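Cytoplasmic protein (Cryptococcus neoformans var. grubii serotype A, PDB 7LPO) is a sterylglucosidase that probably removes glucose from steryl beta-glucosides, built on a glycoside hydrolase family 5 catalytic scaffold. Local coordinates at residues A[72-77]-A[119-123]; A[673-679]-A[691-696]. All blocks are in the same frame, centred on the assembly; numbering follows the deposited sequence.

Contact 1 (A[72-77]-A[119-123])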
ATOM      1  N   PHE A  72     -12.007  12.164  11.192  1.00 16.22           N
ATOM      2  CA  PHE A  72     -11.783  11.627   9.863  1.00 18.89           C
ATOM      3  C   PHE A  72     -13.045  11.587   9.019  1.00 20.51           C
ATOM      4  O   PHE A  72     -12.985  11.136   7.873  1.00 20.44           O
ATOM      5  CB  PHE A  72     -11.213  10.213   9.959  1.00 19.34           C
ATOM      6  CG  PHE A  72      -9.788  10.161  10.412  1.00 19.05           C
ATOM      7  CD1 PHE A  72      -9.459  10.313  11.756  1.00 19.93           C
ATOM      8  CD2 PHE A  72      -8.778   9.954   9.502  1.00 19.44           C
ATOM      9  CE1 PHE A  72      -8.150  10.257  12.175  1.00 21.33           C
ATOM     10  CE2 PHE A  72      -7.460   9.894   9.911  1.00 22.17           C
ATOM     11  CZ  PHE A  72      -7.142  10.036  11.241  1.00 22.79           C
ATOM     12  N   ILE A  73     -14.182  12.045   9.547  1.00 26.74           N
ATOM     13  CA  ILE A  73     -15.432  11.919   8.810  1.00 27.44           C
ATOM     14  C   ILE A  73     -15.326  12.637   7.474  1.00 23.76           C
ATOM     15  O   ILE A  73     -14.754  13.731   7.374  1.00 23.51           O
ATOM     16  CB  ILE A  73     -16.611  12.472   9.626  1.00 31.47           C
ATOM     17  CG1 ILE A  73     -16.812  11.652  10.896  1.00 33.74           C
ATOM     18  CG2 ILE A  73     -17.873  12.472   8.779  1.00 34.08           C
ATOM     19  CD1 ILE A  73     -17.787  10.516  10.746  1.00 34.57           C
ATOM     20  N   ASN A  74     -15.894  12.017   6.440  1.00 20.76           N
ATOM     21  CA  ASN A  74     -16.001  12.527   5.078  1.00 23.55           C
ATOM     22  C   ASN A  74     -14.694  12.420   4.307  1.00 27.64           C
ATOM     23  O   ASN A  74     -14.579  13.008   3.224  1.00 31.01           O
ATOM     24  CB  ASN A  74     -16.506  13.973   5.052  1.00 23.68           C
ATOM     25  CG  ASN A  74     -18.020  14.051   5.154  1.00 25.53           C
ATOM     26  OD1 ASN A  74     -18.736  13.169   4.667  1.00 23.91           O
ATOM     27  ND2 ASN A  74     -18.515  15.100   5.797  1.00 29.50           N
ATOM     28  N   LYS A  75     -13.716  11.674   4.811  1.00 27.32           N
ATOM     29  CA  LYS A  75     -12.606  11.192   4.007  1.00 24.99           C
ATOM     30  C   LYS A  75     -12.663   9.671   3.983  1.00 19.83           C
ATOM     31  O   LYS A  75     -12.742   9.052   5.051  1.00 19.21           O
ATOM     32  CB  LYS A  75     -11.256  11.653   4.565  1.00 29.52           C
ATOM     33  CG  LYS A  75     -11.050  13.157   4.514  1.00 31.61           C
ATOM     34  CD  LYS A  75     -10.033  13.576   5.562  1.00 32.54           C
ATOM     35  CE  LYS A  75      -8.949  14.436   4.943  1.00 32.75           C
ATOM     36  NZ  LYS A  75      -7.656  14.224   5.640  1.00 32.56           N
ATOM     37  N   PRO A  76     -12.555   9.028   2.819  1.00 20.15           N
ATOM     38  CA  PRO A  76     -12.069   9.616   1.562  1.00 23.74           C
ATOM     39  C   PRO A  76     -13.085  10.408   0.750  1.00 27.74           C
ATOM     40  O   PRO A  76     -12.683  11.248  -0.049  1.00 31.91           O
ATOM     41  CB  PRO A  76     -11.618   8.382   0.755  1.00 21.79           C
ATOM     42  CG  PRO A  76     -12.569   7.291   1.212  1.00 20.09           C
ATOM     43  CD  PRO A  76     -12.857   7.588   2.690  1.00 20.49           C
ATOM     44  N   LEU A  77     -14.372  10.152   0.942  1.00 22.95           N
ATOM     45  CA  LEU A  77     -15.411  10.754   0.120  1.00 19.77           C
ATOM     46  C   LEU A  77     -16.378  11.550   0.985  1.00 19.99           C
ATOM     47  O   LEU A  77     -16.843  11.065   2.023  1.00 19.97           O
ATOM     48  CB  LEU A  77     -16.162   9.677  -0.650  1.00 19.37           C
ATOM     49  CG  LEU A  77     -15.392   8.959  -1.755  1.00 23.47           C
ATOM     50  CD1 LEU A  77     -16.291   7.870  -2.325  1.00 25.23           C
ATOM     51  CD2 LEU A  77     -14.922   9.907  -2.847  1.00 24.37           C
ATOM     52  N   ALA A 119     -18.966   6.206  15.228  1.00 16.82           N
ATOM     53  CA  ALA A 119     -19.484   7.075  14.182  1.00 18.07           C
ATOM     54  C   ALA A 119     -18.643   6.972  12.920  1.00 21.46           C
ATOM     55  O   ALA A 119     -19.184   6.955  11.809  1.00 23.65           O
ATOM     56  CB  ALA A 119     -19.538   8.517  14.680  1.00 20.27           C
ATOM     57  N   TYR A 120     -17.318   6.907  13.058  1.00 23.05           N
ATOM     58  CA  TYR A 120     -16.492   6.768  11.862  1.00 18.93           C
ATOM     59  C   TYR A 120     -16.715   5.416  11.225  1.00 16.63           C
ATOM     60  O   TYR A 120     -16.724   5.289   9.985  1.00 17.31           O
ATOM     61  CB  TYR A 120     -15.016   6.961  12.198  1.00 18.10           C
ATOM     62  CG  TYR A 120     -14.177   7.044  10.946  1.00 20.37           C
ATOM     63  CD1 TYR A 120     -14.366   8.072  10.039  1.00 23.86           C
ATOM     64  CD2 TYR A 120     -13.224   6.073  10.649  1.00 20.90           C
ATOM     65  CE1 TYR A 120     -13.618   8.151   8.875  1.00 25.40           C
ATOM     66  CE2 TYR A 120     -12.462   6.148   9.493  1.00 22.25           C
ATOM     67  CZ  TYR A 120     -12.668   7.187   8.609  1.00 25.25           C
ATOM     68  OH  TYR A 120     -11.931   7.278   7.454  1.00 27.91           O
ATOM     69  N   MET A 121     -16.895   4.378  12.032  1.00 20.06           N
ATOM     70  CA  MET A 121     -17.272   3.065  11.547  1.00 21.28           C
ATOM     71  C   MET A 121     -18.527   3.132  10.630  1.00 22.05           C
ATOM     72  O   MET A 121     -18.544   2.554   9.569  1.00 21.85           O
ATOM     73  CB  MET A 121     -17.595   2.141  12.697  1.00 19.46           C
ATOM     74  CG  MET A 121     -16.455   1.817  13.600  1.00 23.30           C
ATOM     75  SD  MET A 121     -16.641   0.268  14.431  1.00 28.83           S
ATOM     76  CE  MET A 121     -15.149   0.038  15.268  1.00 29.13           C
ATOM     77  N   ASP A 122     -19.533   3.864  11.105  1.00 20.34           N
ATOM     78  CA  ASP A 122     -20.772   3.988  10.319  1.00 21.34           C
ATOM     79  C   ASP A 122     -20.553   4.842   9.082  1.00 20.42           C
ATOM     80  O   ASP A 122     -21.210   4.627   8.057  1.00 21.20           O
ATOM     81  CB  ASP A 122     -21.854   4.594  11.216  1.00 22.93           C
ATOM     82  CG  ASP A 122     -22.301   3.649  12.327  1.00 26.19           C
ATOM     83  OD1 ASP A 122     -22.076   2.435  12.223  1.00 29.18           O
ATOM     84  OD2 ASP A 122     -22.900   4.115  13.307  1.00 29.50           O
ATOM     85  N   TYR A 123     -19.647   5.819   9.159  1.00 18.06           N
ATOM     86  CA  TYR A 123     -19.288   6.568   7.962  1.00 18.51           C
ATOM     87  C   TYR A 123     -18.679   5.641   6.915  1.00 17.98           C
ATOM     88  O   TYR A 123     -19.045   5.695   5.734  1.00 14.17           O
ATOM     89  CB  TYR A 123     -18.314   7.698   8.295  1.00 19.13           C
ATOM     90  CG  TYR A 123     -17.590   8.186   7.060  1.00 21.02           C
ATOM     91  CD1 TYR A 123     -18.189   9.093   6.198  1.00 20.99           C
ATOM     92  CD2 TYR A 123     -16.324   7.703   6.732  1.00 22.83           C
ATOM     93  CE1 TYR A 123     -17.543   9.526   5.056  1.00 22.28           C
ATOM     94  CE2 TYR A 123     -15.668   8.132   5.587  1.00 22.75           C
ATOM     95  CZ  TYR A 123     -16.282   9.047   4.756  1.00 23.03           C
ATOM     96  OH  TYR A 123     -15.645   9.480   3.615  1.00 23.79           O
TER

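Contact 2 (A[673-679]-A[691-696])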
ATOM      1  N   THR A 673     -13.259 -13.653 -18.300  1.00 16.78           N
ATOM      2  CA  THR A 673     -12.772 -14.444 -19.415  1.00 18.86           C
ATOM      3  C   THR A 673     -13.213 -15.891 -19.292  1.00 18.42           C
ATOM      4  O   THR A 673     -13.053 -16.511 -18.235  1.00 19.23           O
ATOM      5  CB  THR A 673     -11.245 -14.396 -19.501  1.00 20.46           C
ATOM      6  OG1 THR A 673     -10.825 -13.077 -19.847  1.00 21.01           O
ATOM      7  CG2 THR A 673     -10.756 -15.375 -20.541  1.00 22.62           C
ATOM      8  N   VAL A 674     -13.751 -16.424 -20.387  1.00 18.61           N
ATOM      9  CA  VAL A 674     -13.980 -17.857 -20.523  1.00 20.95           C
ATOM     10  C   VAL A 674     -12.633 -18.466 -20.895  1.00 21.54           C
ATOM     11  O   VAL A 674     -12.172 -18.335 -22.031  1.00 20.61           O
ATOM     12  CB  VAL A 674     -15.057 -18.170 -21.562  1.00 23.07           C
ATOM     13  CG1 VAL A 674     -15.114 -19.664 -21.812  1.00 23.46           C
ATOM     14  CG2 VAL A 674     -16.408 -17.623 -21.100  1.00 25.39           C
ATOM     15  N   GLY A 675     -11.995 -19.123 -19.940  1.00 21.90           N
ATOM     16  CA  GLY A 675     -10.633 -19.579 -20.101  1.00 23.22           C
ATOM     17  C   GLY A 675      -9.683 -18.844 -19.177  1.00 23.21           C
ATOM     18  O   GLY A 675     -10.083 -18.199 -18.205  1.00 24.93           O
ATOM     19  N   ILE A 676      -8.400 -18.942 -19.499  1.00 25.38           N
ATOM     20  CA  ILE A 676      -7.316 -18.426 -18.668  1.00 25.02           C
ATOM     21  C   ILE A 676      -6.626 -17.296 -19.426  1.00 24.94           C
ATOM     22  O   ILE A 676      -6.181 -17.505 -20.566  1.00 23.96           O
ATOM     23  CB  ILE A 676      -6.311 -19.530 -18.308  1.00 25.56           C
ATOM     24  CG1 ILE A 676      -6.984 -20.634 -17.497  1.00 28.02           C
ATOM     25  CG2 ILE A 676      -5.130 -18.946 -17.531  1.00 25.27           C
ATOM     26  CD1 ILE A 676      -7.591 -20.159 -16.188  1.00 29.76           C
ATOM     27  N   PRO A 677      -6.504 -16.100 -18.848  1.00 24.67           N
ATOM     28  CA  PRO A 677      -5.736 -15.045 -19.523  1.00 23.30           C
ATOM     29  C   PRO A 677      -4.308 -15.509 -19.753  1.00 21.75           C
ATOM     30  O   PRO A 677      -3.632 -15.965 -18.830  1.00 22.98           O
ATOM     31  CB  PRO A 677      -5.798 -13.860 -18.545  1.00 24.77           C
ATOM     32  CG  PRO A 677      -6.937 -14.158 -17.615  1.00 26.88           C
ATOM     33  CD  PRO A 677      -7.020 -15.664 -17.536  1.00 26.73           C
ATOM     34  N   GLU A 678      -3.846 -15.395 -20.994  1.00 22.36           N
ATOM     35  CA  GLU A 678      -2.486 -15.794 -21.338  1.00 23.94           C
ATOM     36  C   GLU A 678      -1.561 -14.609 -21.569  1.00 23.52           C
ATOM     37  O   GLU A 678      -0.432 -14.606 -21.066  1.00 24.56           O
ATOM     38  CB  GLU A 678      -2.492 -16.694 -22.584  1.00 26.04           C
ATOM     39  CG  GLU A 678      -1.112 -17.211 -22.953  1.00 33.24           C
ATOM     40  CD  GLU A 678      -1.081 -18.708 -23.175  1.00 40.33           C
ATOM     41  OE1 GLU A 678      -0.803 -19.126 -24.314  1.00 43.17           O
ATOM     42  OE2 GLU A 678      -1.332 -19.466 -22.214  1.00 43.57           O
ATOM     43  N   ARG A 679      -1.998 -13.599 -22.322  1.00 21.83           N
ATOM     44  CA  ARG A 679      -1.123 -12.475 -22.634  1.00 19.66           C
ATOM     45  C   ARG A 679      -1.941 -11.231 -22.961  1.00 19.66           C
ATOM     46  O   ARG A 679      -2.941 -11.307 -23.682  1.00 19.44           O
ATOM     47  CB  ARG A 679      -0.189 -12.795 -23.815  1.00 16.67           C
ATOM     48  CG  ARG A 679       1.056 -11.943 -23.778  1.00 17.35           C
ATOM     49  CD  ARG A 679       1.945 -11.956 -25.004  1.00 20.41           C
ATOM     50  NE  ARG A 679       2.743 -10.726 -24.947  1.00 24.24           N
ATOM     51  CZ  ARG A 679       3.875 -10.580 -24.257  1.00 27.35           C
ATOM     52  NH1 ARG A 679       4.395 -11.602 -23.588  1.00 27.54           N
ATOM     53  NH2 ARG A 679       4.495  -9.402 -24.239  1.00 28.83           N
ATOM     54  N   TYR A 691      -5.157  -9.476 -26.985  1.00 19.85           N
ATOM     55  CA  TYR A 691      -5.442 -10.329 -25.841  1.00 17.80           C
ATOM     56  C   TYR A 691      -5.467 -11.777 -26.310  1.00 18.74           C
ATOM     57  O   TYR A 691      -6.215 -12.119 -27.234  1.00 18.35           O
ATOM     58  CB  TYR A 691      -6.776  -9.941 -25.210  1.00 15.67           C
ATOM     59  CG  TYR A 691      -7.171 -10.788 -24.032  1.00 15.73           C
ATOM     60  CD1 TYR A 691      -6.226 -11.210 -23.102  1.00 16.74           C
ATOM     61  CD2 TYR A 691      -8.486 -11.166 -23.842  1.00 17.04           C
ATOM     62  CE1 TYR A 691      -6.584 -11.981 -22.028  1.00 16.18           C
ATOM     63  CE2 TYR A 691      -8.855 -11.929 -22.753  1.00 17.63           C
ATOM     64  CZ  TYR A 691      -7.904 -12.330 -21.853  1.00 19.41           C
ATOM     65  OH  TYR A 691      -8.279 -13.084 -20.768  1.00 23.74           O
ATOM     66  N   ALA A 692      -4.660 -12.622 -25.665  1.00 19.66           N
ATOM     67  CA  ALA A 692      -4.617 -14.056 -25.925  1.00 17.58           C
ATOM     68  C   ALA A 692      -5.115 -14.811 -24.700  1.00 20.27           C
ATOM     69  O   ALA A 692      -4.694 -14.521 -23.574  1.00 22.05           O
ATOM     70  CB  ALA A 692      -3.197 -14.507 -26.268  1.00 17.92           C
ATOM     71  N   VAL A 693      -5.985 -15.792 -24.922  1.00 18.69           N
ATOM     72  CA  VAL A 693      -6.600 -16.557 -23.843  1.00 21.75           C
ATOM     73  C   VAL A 693      -6.455 -18.048 -24.133  1.00 22.97           C
ATOM     74  O   VAL A 693      -6.650 -18.498 -25.266  1.00 23.20           O
ATOM     75  CB  VAL A 693      -8.083 -16.167 -23.661  1.00 25.31           C
ATOM     76  CG1 VAL A 693      -8.784 -16.141 -24.999  1.00 27.49           C
ATOM     77  CG2 VAL A 693      -8.782 -17.115 -22.697  1.00 27.92           C
ATOM     78  N   ARG A 694      -6.102 -18.810 -23.105  1.00 30.10           N
ATOM     79  CA  ARG A 694      -6.020 -20.262 -23.195  1.00 29.71           C
ATOM     80  C   ARG A 694      -7.382 -20.836 -22.831  1.00 27.87           C
ATOM     81  O   ARG A 694      -7.863 -20.635 -21.708  1.00 27.34           O
ATOM     82  CB  ARG A 694      -4.935 -20.795 -22.261  1.00 32.21           C
ATOM     83  CG  ARG A 694      -4.695 -22.296 -22.346  1.00 33.47           C
ATOM     84  CD  ARG A 694      -3.372 -22.690 -21.689  1.00 34.80           C
ATOM     85  NE  ARG A 694      -2.227 -22.089 -22.371  1.00 38.24           N
ATOM     86  CZ  ARG A 694      -1.640 -22.598 -23.454  1.00 42.18           C
ATOM     87  NH1 ARG A 694      -2.072 -23.728 -23.987  1.00 43.74           N
ATOM     88  NH2 ARG A 694      -0.611 -21.974 -24.003  1.00 44.70           N
ATOM     89  N   VAL A 695      -8.003 -21.536 -23.780  1.00 26.91           N
ATOM     90  CA  VAL A 695      -9.356 -22.063 -23.637  1.00 27.86           C
ATOM     91  C   VAL A 695      -9.281 -23.584 -23.695  1.00 29.52           C
ATOM     92  O   VAL A 695      -8.740 -24.147 -24.652  1.00 27.89           O
ATOM     93  CB  VAL A 695     -10.298 -21.524 -24.733  1.00 26.76           C
ATOM     94  CG1 VAL A 695     -11.753 -21.925 -24.452  1.00 25.82           C
ATOM     95  CG2 VAL A 695     -10.193 -20.005 -24.855  1.00 26.80           C
ATOM     96  N   ARG A 696      -9.816 -24.244 -22.676  1.00 37.36           N
ATOM     97  CA  ARG A 696      -9.795 -25.695 -22.577  1.00 41.54           C
ATOM     98  C   ARG A 696     -11.129 -26.284 -23.025  1.00 40.22           C
ATOM     99  O   ARG A 696     -12.148 -25.593 -23.116  1.00 38.74           O
ATOM    100  CB  ARG A 696      -9.490 -26.137 -21.141  1.00 45.93           C
ATOM    101  CG  ARG A 696      -8.126 -25.691 -20.620  1.00 49.39           C
ATOM    102  CD  ARG A 696      -8.173 -25.365 -19.124  1.00 52.96           C
ATOM    103  NE  ARG A 696      -9.089 -24.266 -18.800  1.00 54.34           N
ATOM    104  CZ  ARG A 696      -9.163 -23.678 -17.605  1.00 52.93           C
ATOM    105  NH1 ARG A 696      -8.369 -24.075 -16.618  1.00 52.92           N
ATOM    106  NH2 ARG A 696     -10.030 -22.695 -17.397  1.00 51.27           N
TER

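Contact 1 (A[72-77]-A[119-123])
Y120 and Y123, one helical turn apart on helix 118-133, lay their rings against the loop 72-77, and each ring is approached both over a face and at its edge. In both, CG stands anti to the backbone N (chi1 -171° in Y120), which carries the ring off the helix toward the loop. Over one face of Y120 sits the CB of F72, 3.3 Å from Y120 CE1, while the F72 ring beyond it turns its edge to that face in a T-shaped pair, centroids 5.9 Å apart and planes at 58°. Near the plane of the same ring, K75 O lies 3.1 Å from Y120 OH, although the hydroxyl proton has another acceptor within reach. Y123 meets the loop further along. N74 N lies 3.3 Å above its ring plane, offset toward the rim, and L77 O comes at the edge, in plane, where Y123 OH donates to L77 O over a short 2.5 Å. P76, which follows a cis peptide bond, brings its CD to 3.5 Å from Y123 OH. The loop has its own order: a type II turn from F72 to K75, N74 OD1 accepting from L79 N, and K75 NZ bound to the carbonyls of S46 and H49. On the barrel side, Y101 of strand 98-104 touches Y123. The chemistry thus implies that an irregular chain is fixed to a helix by phenols: one ring lies under the N74 amide nitrogen and the other under F72 CB, and Y123 OH donates to L77 O, while Y120 OH may do the same for K75 O.

Contact 2 (A[673-679]-A[691-696])
T673, at the end of strand 669-673, packs against the V693 face of the beta hairpin of strands 676-682 and 689-696, T673 CG2 lying only 3.4 Å from V693 CG2. On this buried face Y691 arrives from the direction opposite to T673 and donates its hydroxyl to T673 OG1 at 2.7 Å. P677 lies alongside that ring, with its CB near the ring plane and 3.4 Å from Y691 OH. V693 sets CG1 between its backbone N and carbonyl carbon (chi1 47°), which leaves CG2 to meet the threonine. G675 fits closely too, its CA 3.4 Å from R694 O, at backbone angles that favour glycine.

In the antiparallel ladder between the two faces, I676 and R694 form a hydrogen-bonded pair, P677 and V693 a non-hydrogen-bonded one; the register then slips in a classic bulge, where the amides of E678 and R679 both bond to A692 O and A692 N returns a bond to R679 O.

The other face, partly exposed, is looser and charged. The R694 chain bends at chi3 (-63°) to cross E678, and its NE meets E678 OE2 at 2.8 Å on the syn side, carboxylate and guanidinium planes 41° apart; the bonds from R694 NH2 are weak. I676 CG1 covers one face of the R696 guanidinium, 3.5 Å above its plane, while R696 NH2 also pairs with D699. Within this chain strand 676-682 is an outermost strand of a four-stranded antiparallel sheet, with strand 761-770 flanking 689-696. The chemistry divides by face: methyls, the P677 ring and the Y691 phenol with its hydroxyl bond to T673 make up the buried side, whereas ion pairs, probably weakened by solvent, dress the other over a ladder interrupted by one bulge.

Contact 1 and contact 2 hold different elements and do not touch: their centres are about 40 Å apart, their nearest atoms about 27 Å. Contact 1 is largely buried and ties a loop to a helix in the TIM-barrel part of the fold; contact 2 joins neighbouring strands in the C-terminal family region and is only partly buried. Where the loop lacks a regular partner, a phenol hydroxyl bonds a loop carbonyl, and ring faces pack on the loop. Where strands pair, peptides bond to peptides, leaving side chains to sort into a mainly apolar face with one hydroxyl pair, and a charged one. The first contact contains no ion pair between its segments, the second does.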